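Local coordinates for nicotinamide-nucleotide adenylyltransferase NadR family / Ribosylnicotinamide kinase (Lactococcus lactis subsp. cremoris, PDB 6GYE), which binds nicotinamide riboside and probably acts in NAD+ synthesis as both a nicotinamide riboside kinase and a nicotinamide-nucleotide adenylyltransferase, at residues 222-225 with 226-229; 277-280 with 281-284. One frame throughout, in Å; residues are numbered along the deposited sequence.

Interaction 1 of 2, residues 222-225 with 226-229; sequences IDDD and ELKM
Glu226 folds its carboxylate back over the start of the turn, where OE1 accepts a hydrogen bond from Asp223 N at 2.9 Å. The bond is nearly straight (170°) and uses the anti side of the carboxylate, 21° out of its plane. Glutamate suits the place because its chain runs extended beyond CG and is long enough to span three residues; OE1 also rests 3.3 Å from CA of Ile222. The backbone returns the grip: Glu226 N donates to Asp223 O, and Leu227 N to Asp224 O at 3.1 Å, the i to i+3 bonds of a short 3-10 turn. OD2 of Asp223 lies 4.3 Å from Glu226 OE1, so the two like charges probably oppose each other, a cost that solvent at this exposed surface is likely to ease. On the apolar flank, CD1 of Ile222 meets CD2 of Leu227 at 3.8 Å, the two chains crossing at about a right angle. With an alanine in place of Leu227, Ile222 CD1 would probably lose this partner and a gap would open beside Trp316 and Tyr232. Asp224, a buried residue, ties the turn to the neighbouring loop: OD1 bonds to His313 ND1 and OD2 to Trp316 N. The turn thus links helix 212-220 to helix 229-247, for which Lys228 is the N-cap residue, its N-H held by Asp231.

Interaction 2 of 2, residues 277-280 with 281-284; sequences DFEQ and LEPL
Phe278 and Glu282, one helical turn apart, cross obliquely, with the ring and carboxylate planes 20° from each other. CE2 of the ring lies 3.9 Å from Glu282 CD, and CZ is equally near OE1. Phe278 reaches this position with its ring anti to the backbone N (chi1 -180°), where the buried hydrocarbon packs on helix 262-272. Arg266 of that helix touches the ring and forms a salt bridge with Glu282 OE2, so the acid has its mate beside the aromatic ring. Glu279, three residues before Glu282, bends at chi2 and brings OE2 to 3.8 Å from Glu282 CG; the carboxylates are turned 78° apart, their like charges probably softened by Arg266. Leu281, buried, lays its CG against Asp277 O at 3.6 Å, while its N-H is shared between Asp277 O and Phe278 O. Pro283 has no N-H to give, and its CD lies 3.7 Å from Gln280 O. A water accepts from Leu284 N and donates to Gln280 O at 2.9 Å, standing in for their direct i+4 to i bond. Such a water-bridged break is characteristic of a proline-kinked helix, here helix 275-290, after which Asp291, Glu292 and Arg293 line the nicotinamide riboside pocket.

How the interactions relate
Followed from the N terminus, the chain leaves helix 212-220, makes the turn of interaction 1 and enters helix 229-247; strand 255-259 and helix 262-272 come next, and interaction 2 then lies within helix 275-290. Each contact is local and closes no more than a turn of backbone, so the two stand in series, neither nesting nor crossing. Their centres are about 17 Å apart, yet they meet through Met229, the first residue of helix 229-247: its flexible thioether rests against Asp277 and Gln280, and its backbone O approaches Leu281. This joint ties the start of helix 229-247 to helix 275-290 within the P-loop NTPase-like part of the chain.

Interaction 1 of 2, residues 222-225 with 226-229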
ATOM      1  N   ILE A 222       2.481 -34.322  -2.604  1.00 44.50           N
ATOM      2  CA  ILE A 222       3.254 -34.570  -3.818  1.00 53.97           C
ATOM      3  C   ILE A 222       4.658 -34.018  -3.613  1.00 53.40           C
ATOM      4  O   ILE A 222       4.857 -33.060  -2.861  1.00 52.97           O
ATOM      5  CB  ILE A 222       2.606 -33.923  -5.073  1.00 48.58           C
ATOM      6  CG1 ILE A 222       2.341 -32.435  -4.822  1.00 54.79           C
ATOM      7  CG2 ILE A 222       1.274 -34.627  -5.445  1.00 48.58           C
ATOM      8  CD1 ILE A 222       1.681 -31.711  -6.004  1.00 53.80           C
ATOM      9  N   ASP A 223       5.629 -34.621  -4.305  1.00 53.23           N
ATOM     10  CA  ASP A 223       7.047 -34.261  -4.257  1.00 52.74           C
ATOM     11  C   ASP A 223       7.397 -33.293  -5.390  1.00 59.28           C
ATOM     12  O   ASP A 223       6.668 -33.176  -6.378  1.00 58.71           O
ATOM     13  CB  ASP A 223       7.936 -35.508  -4.402  1.00 61.64           C
ATOM     14  CG  ASP A 223       8.027 -36.327  -3.132  1.00 84.56           C
ATOM     15  OD1 ASP A 223       8.128 -35.730  -2.039  1.00 94.21           O
ATOM     16  OD2 ASP A 223       8.015 -37.576  -3.232  1.00 97.17           O
ATOM     17  N   ASP A 224       8.570 -32.651  -5.265  1.00 61.49           N
ATOM     18  CA  ASP A 224       9.065 -31.748  -6.310  1.00 55.82           C
ATOM     19  C   ASP A 224       9.021 -32.407  -7.682  1.00 61.85           C
ATOM     20  O   ASP A 224       8.543 -31.815  -8.654  1.00 66.60           O
ATOM     21  CB  ASP A 224      10.502 -31.320  -6.020  1.00 59.28           C
ATOM     22  CG  ASP A 224      10.632 -30.512  -4.760  1.00 70.06           C
ATOM     23  OD1 ASP A 224       9.683 -29.793  -4.402  1.00 73.72           O
ATOM     24  OD2 ASP A 224      11.697 -30.610  -4.116  1.00 76.59           O
ATOM     25  N   ASP A 225       9.523 -33.637  -7.784  1.00 59.25           N
ATOM     26  CA  ASP A 225       9.582 -34.241  -9.107  1.00 63.50           C
ATOM     27  C   ASP A 225       8.226 -34.656  -9.641  1.00 60.56           C
ATOM     28  O   ASP A 225       8.182 -35.195 -10.746  1.00 63.46           O
ATOM     29  CB  ASP A 225      10.529 -35.445  -9.130  1.00 66.09           C
ATOM     30  CG  ASP A 225      10.216 -36.455  -8.071  1.00 89.02           C
ATOM     31  OD1 ASP A 225       9.250 -36.241  -7.305  1.00105.41           O
ATOM     32  OD2 ASP A 225      10.940 -37.475  -8.009  1.00 93.55           O
ATOM     33  N   GLU A 226       7.135 -34.437  -8.910  1.00 57.29           N
ATOM     34  CA  GLU A 226       5.797 -34.731  -9.411  1.00 55.63           C
ATOM     35  C   GLU A 226       5.053 -33.467  -9.824  1.00 57.66           C
ATOM     36  O   GLU A 226       3.915 -33.556 -10.310  1.00 50.36           O
ATOM     37  CB  GLU A 226       4.998 -35.499  -8.353  1.00 48.13           C
ATOM     38  CG  GLU A 226       5.627 -36.852  -7.988  1.00 58.15           C
ATOM     39  CD  GLU A 226       4.953 -37.557  -6.790  1.00 56.68           C
ATOM     40  OE1 GLU A 226       4.678 -36.884  -5.775  1.00 57.49           O
ATOM     41  OE2 GLU A 226       4.745 -38.789  -6.856  1.00 58.54           O
ATOM     42  N   LEU A 227       5.668 -32.297  -9.650  1.00 52.64           N
ATOM     43  CA  LEU A 227       5.009 -31.044  -9.995  1.00 54.22           C
ATOM     44  C   LEU A 227       4.843 -30.917 -11.509  1.00 60.34           C
ATOM     45  O   LEU A 227       5.738 -31.270 -12.278  1.00 63.61           O
ATOM     46  CB  LEU A 227       5.816 -29.873  -9.461  1.00 52.91           C
ATOM     47  CG  LEU A 227       5.983 -29.827  -7.937  1.00 59.93           C
ATOM     48  CD1 LEU A 227       6.854 -28.640  -7.537  1.00 63.22           C
ATOM     49  CD2 LEU A 227       4.644 -29.753  -7.250  1.00 55.29           C
ATOM     50  N   LYS A 228       3.662 -30.480 -11.936  1.00 54.20           N
ATOM     51  CA  LYS A 228       3.371 -30.198 -13.338  1.00 53.87           C
ATOM     52  C   LYS A 228       3.055 -28.709 -13.490  1.00 59.63           C
ATOM     53  O   LYS A 228       2.949 -27.959 -12.503  1.00 52.61           O
ATOM     54  CB  LYS A 228       2.195 -31.030 -13.857  1.00 56.61           C
ATOM     55  CG  LYS A 228       2.244 -32.514 -13.542  1.00 72.31           C
ATOM     56  CD  LYS A 228       3.334 -33.254 -14.295  1.00 83.89           C
ATOM     57  CE  LYS A 228       3.145 -34.758 -14.160  1.00 80.92           C
ATOM     58  NZ  LYS A 228       1.803 -35.134 -14.646  1.00 87.59           N
ATOM     59  N   MET A 229       2.854 -28.305 -14.748  1.00 56.24           N
ATOM     60  CA  MET A 229       2.602 -26.901 -15.072  1.00 62.97           C
ATOM     61  C   MET A 229       1.533 -26.293 -14.173  1.00 57.18           C
ATOM     62  O   MET A 229       1.677 -25.165 -13.688  1.00 60.75           O
ATOM     63  CB  MET A 229       2.187 -26.776 -16.538  1.00 59.80           C
ATOM     64  CG  MET A 229       1.921 -25.352 -16.964  1.00 64.39           C
ATOM     65  SD  MET A 229       1.452 -25.288 -18.703  1.00 82.97           S
ATOM     66  CE  MET A 229      -0.086 -26.212 -18.696  1.00 71.93           C
TER

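Interaction 2 of 2, residues 277-280 with 281-284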
ATOM      1  N   ASP A 277       5.633 -25.494 -21.530  1.00 77.82           N
ATOM      2  CA  ASP A 277       4.841 -25.258 -20.329  1.00 76.05           C
ATOM      3  C   ASP A 277       5.296 -23.999 -19.622  1.00 74.95           C
ATOM      4  O   ASP A 277       4.473 -23.251 -19.086  1.00 79.77           O
ATOM      5  CB  ASP A 277       4.930 -26.459 -19.396  1.00 75.41           C
ATOM      6  CG  ASP A 277       4.334 -27.706 -20.005  1.00 81.33           C
ATOM      7  OD1 ASP A 277       3.626 -27.604 -21.044  1.00 85.04           O
ATOM      8  OD2 ASP A 277       4.596 -28.790 -19.451  1.00 82.69           O
ATOM      9  N   PHE A 278       6.603 -23.747 -19.615  1.00 70.43           N
ATOM     10  CA  PHE A 278       7.089 -22.496 -19.058  1.00 75.12           C
ATOM     11  C   PHE A 278       6.524 -21.318 -19.833  1.00 76.31           C
ATOM     12  O   PHE A 278       5.952 -20.391 -19.247  1.00 75.49           O
ATOM     13  CB  PHE A 278       8.617 -22.472 -19.055  1.00 74.21           C
ATOM     14  CG  PHE A 278       9.189 -21.210 -18.490  1.00 73.17           C
ATOM     15  CD1 PHE A 278       9.256 -21.026 -17.117  1.00 70.54           C
ATOM     16  CD2 PHE A 278       9.655 -20.204 -19.324  1.00 74.42           C
ATOM     17  CE1 PHE A 278       9.768 -19.866 -16.585  1.00 65.48           C
ATOM     18  CE2 PHE A 278      10.177 -19.040 -18.797  1.00 71.87           C
ATOM     19  CZ  PHE A 278      10.232 -18.868 -17.428  1.00 68.84           C
ATOM     20  N   GLU A 279       6.640 -21.355 -21.162  1.00 75.64           N
ATOM     21  CA  GLU A 279       6.145 -20.242 -21.963  1.00 82.99           C
ATOM     22  C   GLU A 279       4.654 -20.036 -21.760  1.00 82.59           C
ATOM     23  O   GLU A 279       4.163 -18.910 -21.850  1.00 87.76           O
ATOM     24  CB  GLU A 279       6.475 -20.452 -23.440  1.00 78.42           C
ATOM     25  CG  GLU A 279       7.880 -20.001 -23.803  1.00118.45           C
ATOM     26  CD  GLU A 279       8.155 -18.542 -23.398  1.00121.89           C
ATOM     27  OE1 GLU A 279       7.330 -17.657 -23.731  1.00125.26           O
ATOM     28  OE2 GLU A 279       9.190 -18.278 -22.738  1.00120.19           O
ATOM     29  N   GLN A 280       3.925 -21.100 -21.447  1.00 79.66           N
ATOM     30  CA  GLN A 280       2.501 -20.945 -21.208  1.00 75.99           C
ATOM     31  C   GLN A 280       2.216 -20.259 -19.881  1.00 76.60           C
ATOM     32  O   GLN A 280       1.143 -19.669 -19.721  1.00 83.91           O
ATOM     33  CB  GLN A 280       1.805 -22.294 -21.255  1.00 76.25           C
ATOM     34  CG  GLN A 280       0.345 -22.154 -21.536  1.00 79.52           C
ATOM     35  CD  GLN A 280      -0.386 -23.440 -21.335  1.00 87.15           C
ATOM     36  OE1 GLN A 280      -0.059 -24.470 -21.947  1.00 86.31           O
ATOM     37  NE2 GLN A 280      -1.361 -23.413 -20.423  1.00 84.99           N
ATOM     38  N   LEU A 281       3.132 -20.343 -18.911  1.00 70.92           N
ATOM     39  CA  LEU A 281       2.950 -19.648 -17.638  1.00 70.73           C
ATOM     40  C   LEU A 281       3.476 -18.218 -17.648  1.00 73.67           C
ATOM     41  O   LEU A 281       3.168 -17.463 -16.720  1.00 65.89           O
ATOM     42  CB  LEU A 281       3.634 -20.405 -16.493  1.00 63.21           C
ATOM     43  CG  LEU A 281       3.002 -21.753 -16.166  1.00 66.62           C
ATOM     44  CD1 LEU A 281       3.798 -22.491 -15.104  1.00 59.02           C
ATOM     45  CD2 LEU A 281       1.592 -21.503 -15.711  1.00 66.64           C
ATOM     46  N   GLU A 282       4.250 -17.836 -18.662  1.00 77.17           N
ATOM     47  CA  GLU A 282       4.893 -16.524 -18.684  1.00 77.77           C
ATOM     48  C   GLU A 282       3.931 -15.365 -18.454  1.00 77.75           C
ATOM     49  O   GLU A 282       4.271 -14.469 -17.665  1.00 79.16           O
ATOM     50  CB  GLU A 282       5.657 -16.354 -20.007  1.00 83.53           C
ATOM     51  CG  GLU A 282       7.130 -16.738 -19.952  1.00 94.01           C
ATOM     52  CD  GLU A 282       7.957 -15.807 -19.069  1.00110.29           C
ATOM     53  OE1 GLU A 282       7.798 -15.847 -17.825  1.00100.03           O
ATOM     54  OE2 GLU A 282       8.766 -15.028 -19.627  1.00124.40           O
ATOM     55  N   PRO A 283       2.755 -15.293 -19.093  1.00 79.39           N
ATOM     56  CA  PRO A 283       1.847 -14.172 -18.788  1.00 77.17           C
ATOM     57  C   PRO A 283       1.476 -14.073 -17.320  1.00 77.80           C
ATOM     58  O   PRO A 283       1.489 -12.971 -16.761  1.00 86.39           O
ATOM     59  CB  PRO A 283       0.629 -14.462 -19.673  1.00 79.62           C
ATOM     60  CG  PRO A 283       1.180 -15.259 -20.804  1.00 69.12           C
ATOM     61  CD  PRO A 283       2.224 -16.134 -20.184  1.00 67.13           C
ATOM     62  N   LEU A 284       1.157 -15.190 -16.668  1.00 72.95           N
ATOM     63  CA  LEU A 284       0.829 -15.135 -15.247  1.00 64.63           C
ATOM     64  C   LEU A 284       2.046 -14.732 -14.410  1.00 70.16           C
ATOM     65  O   LEU A 284       1.907 -14.005 -13.416  1.00 66.70           O
ATOM     66  CB  LEU A 284       0.260 -16.476 -14.784  1.00 55.16           C
ATOM     67  CG  LEU A 284      -0.028 -16.602 -13.285  1.00 59.01           C
ATOM     68  CD1 LEU A 284      -1.059 -15.579 -12.805  1.00 58.47           C
ATOM     69  CD2 LEU A 284      -0.454 -18.013 -12.933  1.00 54.49           C
TER
HETATM   70  O   HOH W   1      -0.060 -17.692 -17.896  1.00 72.75           O